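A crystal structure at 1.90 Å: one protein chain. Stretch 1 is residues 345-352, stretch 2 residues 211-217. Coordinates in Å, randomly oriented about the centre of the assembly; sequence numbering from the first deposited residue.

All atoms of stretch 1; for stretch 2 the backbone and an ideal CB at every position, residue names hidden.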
# COMPACT_ATOMS: atom_id res chain seq x y z
N ALA A 345 3.87 -14.30 -9.09
CA ALA A 345 3.70 -14.40 -10.54
C ALA A 345 4.68 -13.51 -11.28
O ALA A 345 5.36 -13.96 -12.21
CB ALA A 345 2.28 -14.08 -10.94
N GLU A 346 4.78 -12.26 -10.84
CA GLU A 346 5.72 -11.31 -11.42
C GLU A 346 7.18 -11.79 -11.30
O GLU A 346 7.91 -11.84 -12.29
CB GLU A 346 5.54 -9.92 -10.82
CG GLU A 346 6.48 -8.89 -11.42
CD GLU A 346 6.31 -7.46 -10.87
OE1 GLU A 346 5.22 -7.08 -10.38
OE2 GLU A 346 7.30 -6.70 -10.93
N ALA A 347 7.57 -12.20 -10.10
CA ALA A 347 8.94 -12.67 -9.86
C ALA A 347 9.24 -13.95 -10.66
O ALA A 347 10.36 -14.12 -11.11
CB ALA A 347 9.17 -12.90 -8.36
N ALA A 348 8.25 -14.83 -10.82
CA ALA A 348 8.40 -16.01 -11.66
C ALA A 348 8.69 -15.62 -13.12
O ALA A 348 9.61 -16.17 -13.76
CB ALA A 348 7.16 -16.90 -11.58
N VAL A 349 7.91 -14.67 -13.64
CA VAL A 349 8.11 -14.20 -15.02
C VAL A 349 9.51 -13.64 -15.15
O VAL A 349 10.27 -14.00 -16.06
CB VAL A 349 7.11 -13.10 -15.39
CG1 VAL A 349 7.57 -12.36 -16.72
CG2 VAL A 349 5.71 -13.72 -15.56
N GLN A 350 9.88 -12.79 -14.20
CA GLN A 350 11.15 -12.09 -14.26
C GLN A 350 12.36 -13.00 -14.04
O GLN A 350 13.45 -12.65 -14.43
CB GLN A 350 11.15 -10.86 -13.35
CG GLN A 350 10.12 -9.83 -13.70
CD GLN A 350 10.50 -8.99 -14.92
OE1 GLN A 350 10.83 -9.52 -15.96
NE2 GLN A 350 10.46 -7.69 -14.78
N THR A 351 12.16 -14.20 -13.48
CA THR A 351 13.23 -15.19 -13.35
C THR A 351 13.14 -16.32 -14.38
O THR A 351 13.90 -17.28 -14.33
CB THR A 351 13.26 -15.77 -11.95
OG1 THR A 351 11.99 -16.33 -11.63
CG2 THR A 351 13.61 -14.69 -10.90
N GLY A 352 12.20 -16.23 -15.31
CA GLY A 352 12.13 -17.14 -16.42
C GLY A 352 11.44 -18.44 -16.08
O GLY A 352 11.69 -19.46 -16.72
N UNK A 211 15.08 -7.35 -7.28
CA UNK A 211 15.65 -8.58 -6.67
C UNK A 211 14.63 -9.72 -6.77
O UNK A 211 14.01 -10.10 -5.79
CB UNK A 211 16.04 -8.34 -5.21
N UNK A 212 14.48 -10.24 -7.99
CA UNK A 212 13.38 -11.14 -8.31
C UNK A 212 13.45 -12.48 -7.65
O UNK A 212 12.41 -13.00 -7.26
CB UNK A 212 13.31 -11.35 -9.82
N UNK A 213 14.64 -13.05 -7.52
CA UNK A 213 14.77 -14.31 -6.76
C UNK A 213 14.28 -14.20 -5.33
O UNK A 213 13.62 -15.10 -4.81
CB UNK A 213 16.23 -14.77 -6.75
N UNK A 214 14.68 -13.12 -4.66
CA UNK A 214 14.31 -12.86 -3.29
C UNK A 214 12.81 -12.49 -3.21
O UNK A 214 12.10 -12.93 -2.29
CB UNK A 214 15.18 -11.75 -2.71
N UNK A 215 12.32 -11.69 -4.17
CA UNK A 215 10.89 -11.42 -4.25
C UNK A 215 10.10 -12.76 -4.30
O UNK A 215 9.13 -12.95 -3.58
CB UNK A 215 10.58 -10.56 -5.48
N UNK A 216 10.56 -13.68 -5.16
CA UNK A 216 9.84 -14.92 -5.39
C UNK A 216 9.82 -15.79 -4.16
O UNK A 216 8.76 -16.32 -3.77
CB UNK A 216 10.46 -15.69 -6.56
N UNK A 217 10.98 -15.93 -3.53
CA UNK A 217 11.07 -16.74 -2.31
C UNK A 217 10.15 -16.21 -1.24
O UNK A 217 9.44 -17.00 -0.57
CB UNK A 217 12.51 -16.78 -1.79

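Residues 345-350 and 212-217 are helical, and their axes approach to 8.3 Å and run at 143° to each other, closer to antiparallel than parallel. No clear direct hydrogen bond joins the two stretches, so the fit rests mainly on packing.

Position 211 precedes the first helical residue, with phi/psi of -95/74, and its ideal CB has nothing of stretch 1 within 5.5 Å. This is an N-cap site, where small polar or acidic side chains are common, but stretch 1 itself sets no demand. The residue is Glu 211; its side chain stays clear of stretch 1.

Position 212 is the most informative. CA-to-CB points toward stretch 1, and the ideal CB lies 3.5 Å from Thr 351 CG2 and 4.2 Å from Gln 350 CB. The CA of position 212 is also 4.9 Å from Ala 347 CA, where the lack of a long side chain leaves room beside the helix. Beyond the CB, the side chains of Gln 350 and Glu 346 offer an aliphatic surface ending in an amide and a carboxylate. A long or flat side chain would suit, whether Leu, Met, Phe or Tyr, and a polar tip would find partners. The residue is Tyr 212, chi1 m. Gln 350 CB sits over one face of its ring, 3.5 Å from the centroid and 11° off the normal, a CH-pi contact, while Glu 346 OE2 lies near the ring plane at the edge, 4.3 Å from Tyr 212 CE1. The hydroxyl extends the reach: Tyr 212 OH donates to a water at 2.9 Å, which also accepts from Gln 350 NE2 at 3.0 Å and donates to Glu 346 OE2 at 2.5 Å. One water thus links three polar ends.

At 213 CA-to-CB points away, and only Thr 351 CG2, 4.9 Å from the ideal CB, is near. Many polar residues would serve. Asn 213 (chi1 m) nevertheless brings its end back, placing OD1 3.2 Å from Thr 351 CG2, a contact with a methyl group.

At 214 CA-to-CB points away, and nothing of stretch 1 lies within 5.5 Å of the ideal CB, so stretch 1 sets no demand and helix-compatible residues of many kinds fit; it is Glu 214.

Position 215 points toward stretch 1, its ideal CB already 4.0 Å from Ala 347 CB. A small apolar residue satisfies that contact without reaching further. Ala 215 does so, its CB 4.0 Å from Ala 347 CB.

At 216 CA-to-CB points toward stretch 1, and the ideal CB is 3.6 Å from Ala 347 CB and 5.3 Å from Thr 351 OG1. Thr 351 OG1 already donates to Ala 347 O at 2.8 Å, so an apolar side chain is reasonable: Leu, Ile, Val or Met. Leu 216 (chi1 t, chi2 p) packs its CB 3.6 Å from Ala 347 CB, while CD1 lies 4.4 Å from Ala 348 CB and CD2 4.2 Å from Thr 351 OG1.

Position 217 points away and meets nothing in stretch 1; a polar residue is unsurprising, and Thr 217 occupies it.

Stretch 2, residues 211-217: EYNEALT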
# COMPACT_ATOMS: atom_id res chain seq x y z
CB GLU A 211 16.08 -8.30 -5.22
CG GLU A 211 17.22 -7.26 -5.23
CD GLU A 211 18.20 -7.33 -4.08
OE1 GLU A 211 17.81 -7.60 -2.92
OE2 GLU A 211 19.39 -7.08 -4.35
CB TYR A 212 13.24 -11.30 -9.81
CG TYR A 212 12.90 -9.98 -10.41
CD1 TYR A 212 11.68 -9.37 -10.14
CD2 TYR A 212 13.80 -9.32 -11.22
CE1 TYR A 212 11.37 -8.17 -10.66
CE2 TYR A 212 13.49 -8.10 -11.76
CZ TYR A 212 12.29 -7.53 -11.48
OH TYR A 212 12.02 -6.29 -11.99
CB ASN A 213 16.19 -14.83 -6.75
CG ASN A 213 16.71 -15.10 -8.14
OD1 ASN A 213 16.02 -15.71 -8.98
ND2 ASN A 213 17.94 -14.70 -8.38
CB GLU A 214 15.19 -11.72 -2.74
CG GLU A 214 16.69 -12.07 -2.62
CD GLU A 214 17.53 -11.86 -3.91
OE1 GLU A 214 17.00 -11.54 -5.02
OE2 GLU A 214 18.77 -12.03 -3.81
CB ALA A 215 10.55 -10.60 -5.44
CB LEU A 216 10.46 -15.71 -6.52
CG LEU A 216 9.75 -17.03 -6.87
CD1 LEU A 216 8.30 -16.80 -7.32
CD2 LEU A 216 10.53 -17.74 -7.99
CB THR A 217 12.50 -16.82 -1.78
OG1 THR A 217 13.29 -17.42 -2.79
CG2 THR A 217 12.59 -17.67 -0.44
O HOH W 1 9.21 -6.21 -12.51
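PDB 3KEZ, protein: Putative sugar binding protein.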